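Local coordinates for putative alpha-galactosidase (Bacteroides fragilis, PDB 4NZJ), which probably hydrolyses terminal, non-reducing alpha-D-galactose residues of alpha-galactosides, including galactose oligosaccharides and galactomannans, at residues N16-I21 and L97-M102; P25-I30 and N246-Y251; F29-P34 and G59-V64. One frame throughout, in Å; residues are numbered along the deposited sequence.

Contact 1. Residues N16-I21 and L97-M102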
ATOM      1  N   ASN A  16     -10.924   9.934   5.924  1.00 22.55           N
ATOM      2  CA  ASN A  16      -9.548   9.875   5.446  1.00 23.86           C
ATOM      3  C   ASN A  16      -9.435   9.332   4.024  1.00 25.86           C
ATOM      4  O   ASN A  16     -10.419   8.864   3.442  1.00 25.80           O
ATOM      5  CB  ASN A  16      -8.706   9.037   6.417  1.00 21.90           C
ATOM      6  CG  ASN A  16      -8.689   9.616   7.825  1.00 22.20           C
ATOM      7  OD1 ASN A  16      -8.494  10.819   8.005  1.00 23.18           O
ATOM      8  ND2 ASN A  16      -8.889   8.764   8.831  1.00 21.85           N
ATOM      9  N   SER A  17      -8.221   9.421   3.476  1.00 27.37           N
ATOM     10  CA  SER A  17      -7.892   8.868   2.163  1.00 27.74           C
ATOM     11  C   SER A  17      -8.014   7.341   2.169  1.00 29.43           C
ATOM     12  O   SER A  17      -7.888   6.718   3.229  1.00 30.25           O
ATOM     13  CB  SER A  17      -6.466   9.279   1.774  1.00 28.40           C
ATOM     14  OG  SER A  17      -6.355  10.692   1.704  1.00 29.98           O
ATOM     15  N   PRO A  18      -8.218   6.723   0.987  1.00 28.05           N
ATOM     16  CA  PRO A  18      -8.264   7.307  -0.364  1.00 28.47           C
ATOM     17  C   PRO A  18      -9.572   8.006  -0.678  1.00 27.07           C
ATOM     18  O   PRO A  18     -10.608   7.629  -0.144  1.00 27.97           O
ATOM     19  CB  PRO A  18      -8.112   6.089  -1.278  1.00 27.80           C
ATOM     20  CG  PRO A  18      -8.669   4.956  -0.486  1.00 28.50           C
ATOM     21  CD  PRO A  18      -8.336   5.253   0.949  1.00 28.66           C
ATOM     22  N   HIS A  19      -9.517   8.996  -1.568  1.00 26.44           N
ATOM     23  CA  HIS A  19     -10.708   9.705  -2.035  1.00 27.68           C
ATOM     24  C   HIS A  19     -11.078   9.333  -3.479  1.00 28.54           C
ATOM     25  O   HIS A  19     -11.896  10.001  -4.118  1.00 27.13           O
ATOM     26  CB  HIS A  19     -10.485  11.216  -1.923  1.00 30.91           C
ATOM     27  CG  HIS A  19     -10.099  11.668  -0.546  1.00 33.04           C
ATOM     28  ND1 HIS A  19     -10.948  11.568   0.537  1.00 36.50           N
ATOM     29  CD2 HIS A  19      -8.958  12.229  -0.079  1.00 34.20           C
ATOM     30  CE1 HIS A  19     -10.342  12.041   1.613  1.00 37.17           C
ATOM     31  NE2 HIS A  19      -9.134  12.446   1.266  1.00 36.57           N
ATOM     32  N   ILE A  20     -10.465   8.267  -3.987  1.00 27.62           N
ATOM     33  CA  ILE A  20     -10.811   7.714  -5.297  1.00 27.15           C
ATOM     34  C   ILE A  20     -10.618   6.211  -5.215  1.00 26.65           C
ATOM     35  O   ILE A  20      -9.709   5.740  -4.532  1.00 26.29           O
ATOM     36  CB  ILE A  20      -9.966   8.322  -6.437  1.00 28.56           C
ATOM     37  CG1 ILE A  20     -10.512   7.879  -7.796  1.00 29.30           C
ATOM     38  CG2 ILE A  20      -8.491   7.945  -6.299  1.00 27.52           C
ATOM     39  CD1 ILE A  20      -9.851   8.563  -8.968  1.00 31.82           C
ATOM     40  N   ILE A  21     -11.498   5.460  -5.870  1.00 23.56           N
ATOM     41  CA  ILE A  21     -11.450   4.002  -5.834  0.50 23.42           C
ATOM     42  C   ILE A  21     -11.920   3.444  -7.179  1.00 23.16           C
ATOM     43  O   ILE A  21     -12.931   3.897  -7.722  1.00 23.44           O
ATOM     44  CB  ILE A  21     -12.301   3.443  -4.661  0.50 23.95           C
ATOM     45  CG1 ILE A  21     -12.148   1.921  -4.526  0.50 24.45           C
ATOM     46  CG2 ILE A  21     -13.773   3.802  -4.822  0.50 24.98           C
ATOM     47  CD1 ILE A  21     -10.850   1.485  -3.892  0.50 25.83           C
ATOM     48  N   LEU A  97      -6.558  -0.074  -8.144  1.00 19.34           N
ATOM     49  CA  LEU A  97      -5.511   0.641  -7.392  1.00 19.19           C
ATOM     50  C   LEU A  97      -5.195   2.018  -7.967  1.00 18.83           C
ATOM     51  O   LEU A  97      -4.052   2.313  -8.345  1.00 18.37           O
ATOM     52  CB  LEU A  97      -4.235  -0.199  -7.291  1.00 20.73           C
ATOM     53  CG  LEU A  97      -4.347  -1.545  -6.579  1.00 20.73           C
ATOM     54  CD1 LEU A  97      -2.961  -2.156  -6.396  1.00 21.00           C
ATOM     55  CD2 LEU A  97      -5.089  -1.419  -5.254  1.00 21.98           C
ATOM     56  N   LEU A  98      -6.215   2.865  -7.996  1.00 18.93           N
ATOM     57  CA  LEU A  98      -6.067   4.246  -8.435  1.00 18.99           C
ATOM     58  C   LEU A  98      -5.223   5.046  -7.437  1.00 18.25           C
ATOM     59  O   LEU A  98      -4.700   6.107  -7.773  1.00 19.97           O
ATOM     60  CB  LEU A  98      -7.440   4.887  -8.666  1.00 20.71           C
ATOM     61  CG  LEU A  98      -8.160   4.317  -9.896  1.00 21.51           C
ATOM     62  CD1 LEU A  98      -9.610   4.767  -9.945  1.00 23.42           C
ATOM     63  CD2 LEU A  98      -7.436   4.712 -11.177  1.00 23.21           C
ATOM     64  N   THR A  99      -5.104   4.513  -6.220  1.00 17.95           N
ATOM     65  CA  THR A  99      -4.090   4.920  -5.241  1.00 18.17           C
ATOM     66  C   THR A  99      -3.298   3.683  -4.826  1.00 16.90           C
ATOM     67  O   THR A  99      -3.749   2.558  -5.040  1.00 17.14           O
ATOM     68  CB  THR A  99      -4.731   5.541  -3.984  1.00 19.69           C
ATOM     69  OG1 THR A  99      -5.531   4.561  -3.313  1.00 21.74           O
ATOM     70  CG2 THR A  99      -5.588   6.738  -4.352  1.00 21.12           C
ATOM     71  N   PRO A 100      -2.099   3.869  -4.236  1.00 17.35           N
ATOM     72  CA  PRO A 100      -1.331   2.680  -3.864  1.00 16.43           C
ATOM     73  C   PRO A 100      -2.055   1.798  -2.845  1.00 17.07           C
ATOM     74  O   PRO A 100      -2.796   2.316  -2.000  1.00 19.00           O
ATOM     75  CB  PRO A 100      -0.053   3.265  -3.248  1.00 16.93           C
ATOM     76  CG  PRO A 100       0.075   4.607  -3.876  1.00 17.16           C
ATOM     77  CD  PRO A 100      -1.327   5.108  -4.058  1.00 17.90           C
ATOM     78  N   PRO A 101      -1.846   0.476  -2.921  1.00 17.36           N
ATOM     79  CA  PRO A 101      -2.500  -0.410  -1.952  1.00 17.03           C
ATOM     80  C   PRO A 101      -1.886  -0.283  -0.561  1.00 16.25           C
ATOM     81  O   PRO A 101      -0.677  -0.106  -0.429  1.00 16.44           O
ATOM     82  CB  PRO A 101      -2.249  -1.802  -2.525  1.00 16.85           C
ATOM     83  CG  PRO A 101      -0.985  -1.663  -3.291  1.00 17.13           C
ATOM     84  CD  PRO A 101      -0.933  -0.258  -3.813  1.00 17.58           C
HETATM   85  N   MSE A 102      -2.725  -0.379   0.462  1.00 15.42           N
HETATM   86  CA  MSE A 102      -2.288  -0.336   1.845  1.00 15.05           C
HETATM   87  C   MSE A 102      -2.802  -1.565   2.546  1.00 15.32           C
HETATM   88  O   MSE A 102      -3.936  -1.992   2.312  1.00 16.58           O
HETATM   89  CB  MSE A 102      -2.862   0.901   2.530  1.00 16.48           C
HETATM   90  CG  MSE A 102      -2.477   2.202   1.831  1.00 16.07           C
HETATM   91 SE   MSE A 102      -3.330   3.740   2.709  0.75 16.67          SE
HETATM   92  CE  MSE A 102      -2.728   3.394   4.550  1.00 16.80           C
TER
HETATM   93  O   HOH W   1      -7.994   3.578  -4.204  1.00 25.48           O
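Ile20 meets Leu98 and Thr99 through two different branches. Its CG1 lies 3.9 Å from Leu98 CD1, and the two side chains cross at about a right angle. With CG1 anti to the backbone N (chi1 -171°), the CG2 branch is left to face Thr99. That methyl lies 3.7 Å from Thr99 CG2, and the two side chains run past each other in opposite directions. Leu98 CD1 also touches the backbone of Ile21, 3.8 Å from Ile21 C. Pro18 CB packs 3.6 Å from Thr99 OG1.

No direct hydrogen bond joins the two segments. A single water bridges them instead. It donates to Ile20 O at 2.8 Å and to Thr99 OG1, also at 2.8 Å. The same Thr99 hydroxyl is hydrogen-bonded to Gln385 OE1, so two partners grip this buried polar atom. Gln385 NE2 bonds Pro100 O as well, which ties the backbone just after Thr99 to the residue that holds its hydroxyl. Beside strand 20-23 runs strand 82-92. Its Val89 touches Ile20, and backbone bonds to Val89 and Arg91 hold Ile21. The arrangement is an interdomain packing contact: an edge strand of the N-terminal Ig-like domain rests on the loop that leads into strand 102-105 of the catalytic TIM barrel.

Contact 2. Residues P25-I30 and N246-Y251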
ATOM      1  N   PRO A  25     -16.409  -3.332 -13.814  1.00 22.08           N
ATOM      2  CA  PRO A  25     -17.863  -3.502 -13.869  1.00 23.17           C
ATOM      3  C   PRO A  25     -18.273  -4.957 -13.641  1.00 23.00           C
ATOM      4  O   PRO A  25     -17.526  -5.872 -13.982  1.00 22.90           O
ATOM      5  CB  PRO A  25     -18.223  -3.046 -15.291  1.00 24.06           C
ATOM      6  CG  PRO A  25     -16.964  -3.165 -16.071  1.00 24.15           C
ATOM      7  CD  PRO A  25     -15.852  -2.900 -15.110  1.00 22.97           C
ATOM      8  N   SER A  26     -19.447  -5.163 -13.047  1.00 23.98           N
ATOM      9  CA  SER A  26     -19.990  -6.499 -12.829  1.00 24.59           C
ATOM     10  C   SER A  26     -19.111  -7.403 -11.959  1.00 24.16           C
ATOM     11  O   SER A  26     -19.108  -8.627 -12.127  1.00 26.70           O
ATOM     12  CB  SER A  26     -20.299  -7.174 -14.170  1.00 26.61           C
ATOM     13  OG  SER A  26     -21.219  -6.388 -14.900  1.00 28.05           O
ATOM     14  N   THR A  27     -18.377  -6.795 -11.026  1.00 22.54           N
ATOM     15  CA  THR A  27     -17.648  -7.532 -10.003  1.00 21.15           C
ATOM     16  C   THR A  27     -18.023  -6.976  -8.634  1.00 20.63           C
ATOM     17  O   THR A  27     -18.478  -5.831  -8.535  1.00 21.05           O
ATOM     18  CB  THR A  27     -16.123  -7.430 -10.181  1.00 20.49           C
ATOM     19  OG1 THR A  27     -15.687  -6.094  -9.907  1.00 20.71           O
ATOM     20  CG2 THR A  27     -15.718  -7.841 -11.593  1.00 20.59           C
ATOM     21  N   PRO A  28     -17.867  -7.786  -7.577  1.00 19.95           N
ATOM     22  CA  PRO A  28     -18.181  -7.276  -6.246  1.00 20.30           C
ATOM     23  C   PRO A  28     -17.347  -6.064  -5.860  1.00 20.16           C
ATOM     24  O   PRO A  28     -16.151  -5.994  -6.173  1.00 19.96           O
ATOM     25  CB  PRO A  28     -17.883  -8.467  -5.336  1.00 20.16           C
ATOM     26  CG  PRO A  28     -18.112  -9.657  -6.212  1.00 21.28           C
ATOM     27  CD  PRO A  28     -17.588  -9.233  -7.549  1.00 21.03           C
ATOM     28  N   PHE A  29     -18.000  -5.122  -5.185  1.00 20.55           N
ATOM     29  CA  PHE A  29     -17.403  -3.876  -4.747  1.00 20.92           C
ATOM     30  C   PHE A  29     -17.537  -3.815  -3.230  1.00 21.39           C
ATOM     31  O   PHE A  29     -18.626  -4.028  -2.700  1.00 21.67           O
ATOM     32  CB  PHE A  29     -18.158  -2.705  -5.388  1.00 21.58           C
ATOM     33  CG  PHE A  29     -17.628  -1.348  -5.018  1.00 23.89           C
ATOM     34  CD1 PHE A  29     -17.925  -0.776  -3.784  1.00 24.08           C
ATOM     35  CD2 PHE A  29     -16.877  -0.615  -5.926  1.00 25.97           C
ATOM     36  CE1 PHE A  29     -17.452   0.478  -3.447  1.00 25.96           C
ATOM     37  CE2 PHE A  29     -16.405   0.644  -5.597  1.00 27.96           C
ATOM     38  CZ  PHE A  29     -16.693   1.188  -4.354  1.00 27.22           C
ATOM     39  N   ILE A  30     -16.432  -3.549  -2.539  1.00 22.47           N
ATOM     40  CA  ILE A  30     -16.458  -3.311  -1.091  1.00 23.66           C
ATOM     41  C   ILE A  30     -15.514  -2.176  -0.733  1.00 22.19           C
ATOM     42  O   ILE A  30     -14.360  -2.175  -1.133  1.00 22.85           O
ATOM     43  CB  ILE A  30     -16.066  -4.568  -0.281  1.00 26.63           C
ATOM     44  CG1 ILE A  30     -17.068  -5.695  -0.552  1.00 30.67           C
ATOM     45  CG2 ILE A  30     -16.025  -4.246   1.211  1.00 29.68           C
ATOM     46  CD1 ILE A  30     -16.885  -6.935   0.292  1.00 32.84           C
ATOM     47  N   ASN A 246     -14.784 -13.443 -12.377  1.00 22.55           N
ATOM     48  CA  ASN A 246     -15.830 -12.463 -12.065  1.00 23.44           C
ATOM     49  C   ASN A 246     -15.504 -11.554 -10.872  1.00 22.93           C
ATOM     50  O   ASN A 246     -16.405 -11.017 -10.229  1.00 22.32           O
ATOM     51  CB  ASN A 246     -17.176 -13.173 -11.861  1.00 26.63           C
ATOM     52  CG  ASN A 246     -17.176 -14.137 -10.679  1.00 28.81           C
ATOM     53  OD1 ASN A 246     -16.175 -14.307  -9.982  1.00 27.28           O
ATOM     54  ND2 ASN A 246     -18.319 -14.779 -10.452  1.00 33.69           N
ATOM     55  N   ARG A 247     -14.217 -11.377 -10.578  1.00 20.86           N
ATOM     56  CA  ARG A 247     -13.788 -10.475  -9.505  1.00 20.81           C
ATOM     57  C   ARG A 247     -12.779  -9.452 -10.007  1.00 20.62           C
ATOM     58  O   ARG A 247     -12.098  -9.674 -11.009  1.00 21.87           O
ATOM     59  CB  ARG A 247     -13.155 -11.246  -8.343  1.00 21.50           C
ATOM     60  CG  ARG A 247     -14.101 -12.130  -7.562  1.00 22.14           C
ATOM     61  CD  ARG A 247     -13.459 -12.605  -6.271  1.00 21.43           C
ATOM     62  NE  ARG A 247     -13.416 -11.580  -5.231  1.00 20.85           N
ATOM     63  CZ  ARG A 247     -14.460 -11.192  -4.495  1.00 22.44           C
ATOM     64  NH1 ARG A 247     -15.666 -11.723  -4.688  1.00 23.08           N
ATOM     65  NH2 ARG A 247     -14.306 -10.258  -3.567  1.00 21.49           N
ATOM     66  N   SER A 248     -12.678  -8.345  -9.282  1.00 19.88           N
ATOM     67  CA  SER A 248     -11.596  -7.387  -9.479  1.00 20.16           C
ATOM     68  C   SER A 248     -10.413  -7.831  -8.634  1.00 19.21           C
ATOM     69  O   SER A 248     -10.341  -7.517  -7.443  1.00 20.28           O
ATOM     70  CB  SER A 248     -12.022  -5.979  -9.063  1.00 21.05           C
ATOM     71  OG  SER A 248     -13.013  -5.471  -9.924  1.00 21.82           O
ATOM     72  N   ILE A 249      -9.494  -8.578  -9.240  1.00 18.70           N
ATOM     73  CA  ILE A 249      -8.334  -9.093  -8.517  1.00 17.85           C
ATOM     74  C   ILE A 249      -7.076  -8.290  -8.847  1.00 16.91           C
ATOM     75  O   ILE A 249      -6.619  -8.252  -9.999  1.00 19.51           O
ATOM     76  CB  ILE A 249      -8.100 -10.594  -8.790  1.00 18.12           C
ATOM     77  CG1 ILE A 249      -9.377 -11.386  -8.476  1.00 18.48           C
ATOM     78  CG2 ILE A 249      -6.932 -11.104  -7.952  1.00 18.43           C
ATOM     79  CD1 ILE A 249      -9.265 -12.884  -8.676  1.00 19.90           C
ATOM     80  N   VAL A 250      -6.532  -7.636  -7.829  1.00 17.46           N
ATOM     81  CA  VAL A 250      -5.277  -6.911  -7.956  1.00 17.46           C
ATOM     82  C   VAL A 250      -4.155  -7.906  -8.233  1.00 17.06           C
ATOM     83  O   VAL A 250      -4.088  -8.967  -7.616  1.00 17.54           O
ATOM     84  CB  VAL A 250      -4.972  -6.108  -6.677  1.00 17.36           C
ATOM     85  CG1 VAL A 250      -3.543  -5.576  -6.674  1.00 19.11           C
ATOM     86  CG2 VAL A 250      -5.981  -4.975  -6.530  1.00 19.54           C
ATOM     87  N   TYR A 251      -3.259  -7.535  -9.138  1.00 16.88           N
ATOM     88  CA  TYR A 251      -2.207  -8.414  -9.613  1.00 16.12           C
ATOM     89  C   TYR A 251      -0.851  -7.823  -9.229  1.00 16.15           C
ATOM     90  O   TYR A 251      -0.424  -6.809  -9.785  1.00 17.34           O
ATOM     91  CB  TYR A 251      -2.342  -8.566 -11.125  1.00 16.71           C
ATOM     92  CG  TYR A 251      -1.506  -9.636 -11.786  1.00 17.35           C
ATOM     93  CD1 TYR A 251      -0.979 -10.716 -11.072  1.00 17.18           C
ATOM     94  CD2 TYR A 251      -1.291  -9.592 -13.160  1.00 17.95           C
ATOM     95  CE1 TYR A 251      -0.232 -11.695 -11.717  1.00 17.43           C
ATOM     96  CE2 TYR A 251      -0.554 -10.562 -13.806  1.00 17.51           C
ATOM     97  CZ  TYR A 251      -0.031 -11.612 -13.083  1.00 17.14           C
ATOM     98  OH  TYR A 251       0.700 -12.580 -13.741  1.00 18.83           O
TER
HETATM   99  O   HOH W   2     -14.461  -8.029  -7.028  1.00 20.15           O
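Thr27 lays its methyl over the backbone of Asn246 and Arg247. Its CG2 is 3.5 Å from Asn246 O and 3.7 Å from Arg247 C. Thr27 CA and Arg247 CA, 4.9 Å apart, are the closest CA pair of the two segments. The hydroxyl branch points to Ser248. Ser248 OG donates a hydrogen bond to Thr27 OG1, with the two oxygens 2.7 Å apart. Thr27 chi1 of 69° sets OG1 between its own backbone N and carbonyl carbon, while CG2 stands anti to the carbonyl carbon. One side chain can thus meet the Asn246-Arg247 backbone with its methyl and Ser248 with its oxygen. Both hydroxyls are also held by Tyr24: Thr27 OG1 bonds its O, and Ser248 OG bonds its N.

Here the chain leading into strand 28-36, in the Ig-like domain, meets the segment that follows helix 228-243 and leads into strand 250-254 of the TIM barrel. This is an alpha-beta loop of the barrel, at the N-terminal end of strand 250-254, so the small domain sits against that end.

Pro28 adds an apolar ring beside the Arg247 guanidinium. Its CG lies 3.5 Å from Arg247 NH1, in an oblique approach, and the two side chains cross at about a right angle. The arginine chain is bent at chi3 (76°), which brings its tip back to the proline although its CB points away. Asp215 forms a salt bridge with Arg247 NH2, and Val214 O accepts from NE. These bonds tie the guanidinium to the barrel domain. Pro28 CD touches Asn246 O at 3.4 Å. A water completes the join: it donates to Pro28 O at 2.8 Å and accepts from Ser248 N at 2.9 Å.

Contact 3. Residues F29-P34 and G59-V64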
ATOM      1  N   PHE A  29     -18.000  -5.122  -5.185  1.00 20.55           N
ATOM      2  CA  PHE A  29     -17.403  -3.876  -4.747  1.00 20.92           C
ATOM      3  C   PHE A  29     -17.537  -3.815  -3.230  1.00 21.39           C
ATOM      4  O   PHE A  29     -18.626  -4.028  -2.700  1.00 21.67           O
ATOM      5  CB  PHE A  29     -18.158  -2.705  -5.388  1.00 21.58           C
ATOM      6  CG  PHE A  29     -17.628  -1.348  -5.018  1.00 23.89           C
ATOM      7  CD1 PHE A  29     -17.925  -0.776  -3.784  1.00 24.08           C
ATOM      8  CD2 PHE A  29     -16.877  -0.615  -5.926  1.00 25.97           C
ATOM      9  CE1 PHE A  29     -17.452   0.478  -3.447  1.00 25.96           C
ATOM     10  CE2 PHE A  29     -16.405   0.644  -5.597  1.00 27.96           C
ATOM     11  CZ  PHE A  29     -16.693   1.188  -4.354  1.00 27.22           C
ATOM     12  N   ILE A  30     -16.432  -3.549  -2.539  1.00 22.47           N
ATOM     13  CA  ILE A  30     -16.458  -3.311  -1.091  1.00 23.66           C
ATOM     14  C   ILE A  30     -15.514  -2.176  -0.733  1.00 22.19           C
ATOM     15  O   ILE A  30     -14.360  -2.175  -1.133  1.00 22.85           O
ATOM     16  CB  ILE A  30     -16.066  -4.568  -0.281  1.00 26.63           C
ATOM     17  CG1 ILE A  30     -17.068  -5.695  -0.552  1.00 30.67           C
ATOM     18  CG2 ILE A  30     -16.025  -4.246   1.211  1.00 29.68           C
ATOM     19  CD1 ILE A  30     -16.885  -6.935   0.292  1.00 32.84           C
ATOM     20  N   PHE A  31     -16.020  -1.195   0.007  1.00 21.46           N
ATOM     21  CA  PHE A  31     -15.184  -0.109   0.492  1.00 20.36           C
ATOM     22  C   PHE A  31     -15.635   0.345   1.868  1.00 20.53           C
ATOM     23  O   PHE A  31     -16.741   0.864   2.029  1.00 21.16           O
ATOM     24  CB  PHE A  31     -15.219   1.084  -0.465  1.00 20.00           C
ATOM     25  CG  PHE A  31     -14.314   2.209  -0.056  1.00 20.26           C
ATOM     26  CD1 PHE A  31     -12.938   2.057  -0.123  1.00 21.15           C
ATOM     27  CD2 PHE A  31     -14.834   3.418   0.398  1.00 21.53           C
ATOM     28  CE1 PHE A  31     -12.094   3.093   0.253  1.00 22.18           C
ATOM     29  CE2 PHE A  31     -13.996   4.457   0.773  1.00 22.34           C
ATOM     30  CZ  PHE A  31     -12.624   4.292   0.698  1.00 22.28           C
ATOM     31  N   TYR A  32     -14.774   0.138   2.857  1.00 20.39           N
ATOM     32  CA  TYR A  32     -14.985   0.721   4.170  1.00 20.07           C
ATOM     33  C   TYR A  32     -14.467   2.152   4.126  1.00 20.06           C
ATOM     34  O   TYR A  32     -13.351   2.401   3.672  1.00 20.20           O
ATOM     35  CB  TYR A  32     -14.253  -0.072   5.261  1.00 20.11           C
ATOM     36  CG  TYR A  32     -14.249   0.614   6.607  1.00 19.93           C
ATOM     37  CD1 TYR A  32     -15.373   0.586   7.429  1.00 20.16           C
ATOM     38  CD2 TYR A  32     -13.133   1.313   7.052  1.00 19.55           C
ATOM     39  CE1 TYR A  32     -15.378   1.219   8.663  1.00 22.01           C
ATOM     40  CE2 TYR A  32     -13.130   1.942   8.284  1.00 20.34           C
ATOM     41  CZ  TYR A  32     -14.257   1.894   9.084  1.00 21.41           C
ATOM     42  OH  TYR A  32     -14.281   2.524  10.308  1.00 23.81           O
ATOM     43  N   ILE A  33     -15.283   3.082   4.607  1.00 21.10           N
ATOM     44  CA  ILE A  33     -14.921   4.494   4.603  1.00 21.60           C
ATOM     45  C   ILE A  33     -13.988   4.763   5.787  1.00 20.87           C
ATOM     46  O   ILE A  33     -14.442   4.793   6.928  1.00 21.78           O
ATOM     47  CB  ILE A  33     -16.162   5.395   4.697  1.00 23.02           C
ATOM     48  CG1 ILE A  33     -17.120   5.113   3.529  1.00 23.88           C
ATOM     49  CG2 ILE A  33     -15.744   6.865   4.721  1.00 23.93           C
ATOM     50  CD1 ILE A  33     -18.528   5.614   3.768  1.00 24.60           C
ATOM     51  N   PRO A  34     -12.678   4.947   5.528  1.00 20.24           N
ATOM     52  CA  PRO A  34     -11.764   5.096   6.656  1.00 20.60           C
ATOM     53  C   PRO A  34     -12.016   6.416   7.363  1.00 21.18           C
ATOM     54  O   PRO A  34     -11.930   7.474   6.743  1.00 21.54           O
ATOM     55  CB  PRO A  34     -10.372   5.066   6.000  1.00 21.13           C
ATOM     56  CG  PRO A  34     -10.594   4.643   4.580  1.00 21.32           C
ATOM     57  CD  PRO A  34     -11.967   5.143   4.253  1.00 20.03           C
ATOM     58  N   GLY A  59     -20.172   1.648   8.095  1.00 24.37           N
ATOM     59  CA  GLY A  59     -19.360   2.468   7.200  1.00 23.41           C
ATOM     60  C   GLY A  59     -18.906   1.762   5.932  1.00 22.45           C
ATOM     61  O   GLY A  59     -18.007   2.248   5.249  1.00 22.07           O
ATOM     62  N   ILE A  60     -19.530   0.631   5.600  1.00 22.16           N
ATOM     63  CA  ILE A  60     -19.133  -0.149   4.430  1.00 21.96           C
ATOM     64  C   ILE A  60     -20.076   0.077   3.251  1.00 22.00           C
ATOM     65  O   ILE A  60     -21.288  -0.095   3.371  1.00 23.21           O
ATOM     66  CB  ILE A  60     -19.067  -1.654   4.746  1.00 22.66           C
ATOM     67  CG1 ILE A  60     -18.023  -1.912   5.841  1.00 23.29           C
ATOM     68  CG2 ILE A  60     -18.748  -2.450   3.482  1.00 22.89           C
ATOM     69  CD1 ILE A  60     -18.039  -3.321   6.396  1.00 25.18           C
ATOM     70  N   ILE A  61     -19.496   0.474   2.123  1.00 21.97           N
ATOM     71  CA  ILE A  61     -20.197   0.542   0.845  1.00 22.31           C
ATOM     72  C   ILE A  61     -19.996  -0.795   0.148  1.00 21.80           C
ATOM     73  O   ILE A  61     -18.862  -1.241  -0.014  1.00 20.48           O
ATOM     74  CB  ILE A  61     -19.614   1.641  -0.060  1.00 22.26           C
ATOM     75  CG1 ILE A  61     -19.734   3.012   0.605  1.00 23.31           C
ATOM     76  CG2 ILE A  61     -20.294   1.628  -1.426  1.00 22.90           C
ATOM     77  CD1 ILE A  61     -18.983   4.109  -0.123  1.00 25.00           C
ATOM     78  N   SER A  62     -21.082  -1.430  -0.278  1.00 22.06           N
ATOM     79  CA  SER A  62     -20.967  -2.712  -0.970  1.00 21.74           C
ATOM     80  C   SER A  62     -22.006  -2.872  -2.062  1.00 21.80           C
ATOM     81  O   SER A  62     -23.036  -2.199  -2.060  1.00 23.11           O
ATOM     82  CB  SER A  62     -21.086  -3.869   0.023  1.00 22.33           C
ATOM     83  OG  SER A  62     -22.376  -3.924   0.588  1.00 24.66           O
ATOM     84  N   GLY A  63     -21.717  -3.772  -2.996  1.00 21.65           N
ATOM     85  CA  GLY A  63     -22.640  -4.090  -4.080  1.00 21.52           C
ATOM     86  C   GLY A  63     -21.900  -4.434  -5.357  1.00 21.20           C
ATOM     87  O   GLY A  63     -20.772  -4.935  -5.312  1.00 20.49           O
ATOM     88  N   VAL A  64     -22.551  -4.170  -6.488  1.00 22.15           N
ATOM     89  CA  VAL A  64     -21.981  -4.389  -7.810  1.00 22.44           C
ATOM     90  C   VAL A  64     -22.418  -3.258  -8.737  1.00 23.43           C
ATOM     91  O   VAL A  64     -23.600  -2.937  -8.796  1.00 23.77           O
ATOM     92  CB  VAL A  64     -22.459  -5.730  -8.412  1.00 23.67           C
ATOM     93  CG1 VAL A  64     -21.936  -5.898  -9.834  1.00 24.76           C
ATOM     94  CG2 VAL A  64     -22.021  -6.901  -7.540  1.00 23.97           C
TER
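Ile61 and Phe29 form an apolar pair, side by side and pointing the same way, with Ile61 CG2 3.7 Å from Phe29 CE1. Ile61 chi1 of -60° sets CG2 anti to the backbone N, on the side of Phe29. The methyl approaches the ring obliquely. The other branch of Ile61 ends in CD1, which lies 4.2 Å from Phe31 CD2, at the edge of that ring and near its plane. Ile33 CD1 reaches the same Ile61 methyl. Phe29, Phe31 and Ile61 share one face of the sheet. Strand 82-92 packs on that face, with Ile90 against Phe29 and Leu88 against Phe31 and Ile61.

Ile30, Tyr32, Ile60 and Ser62 occupy the other face. Ile60 CG1 meets the Tyr32 ring in its plane, 4.0 Å from CD1, and Ile60 CG2 touches Ile30 CG2. The Tyr32 hydroxyl is hydrogen-bonded to Asp133 OD1, and its ring makes a cation-pi contact with Arg132. This face of the Ig-like domain therefore meets the barrel domain.

The backbones are paired by five hydrogen bonds. Phe31 and Ile61 form a hydrogen-bonded pair, 2.8 Å from Phe31 N to Ile61 O and equally from Ile61 N to Phe31 O. Phe29 and Gly63 form another. At the end, Ile33 N donates to Gly59 O at 2.9 Å, with an N-H...O angle of 166°. Gly59 has a positive phi, and a CB here would come tight against the Tyr32 ring. The strand axes run antiparallel at 177°. Together strands 28-36 and 60-64 are the central pair of a four-stranded antiparallel sheet, one layer of the Ig-like beta sandwich.

From the N terminus, the chain enters contact 1 at 16-21, passes through 25-30 of contact 2 and runs straight into 29-34 of contact 3, which shares Phe29 and Ile30 with it. Contact 3 closes first, at 59-64, as a short loop within the Ig-like domain. It is nested inside the longer loop that contact 1 closes at 97-102. Contact 2 closes last, at 246-251, so it crosses contact 1. Contacts 1 and 2 each join the Ig-like domain to the TIM barrel, and their centres are about 15 Å apart. A probable hydrogen bond from Asn16 N to Pro34 O links contact 1 to contact 3.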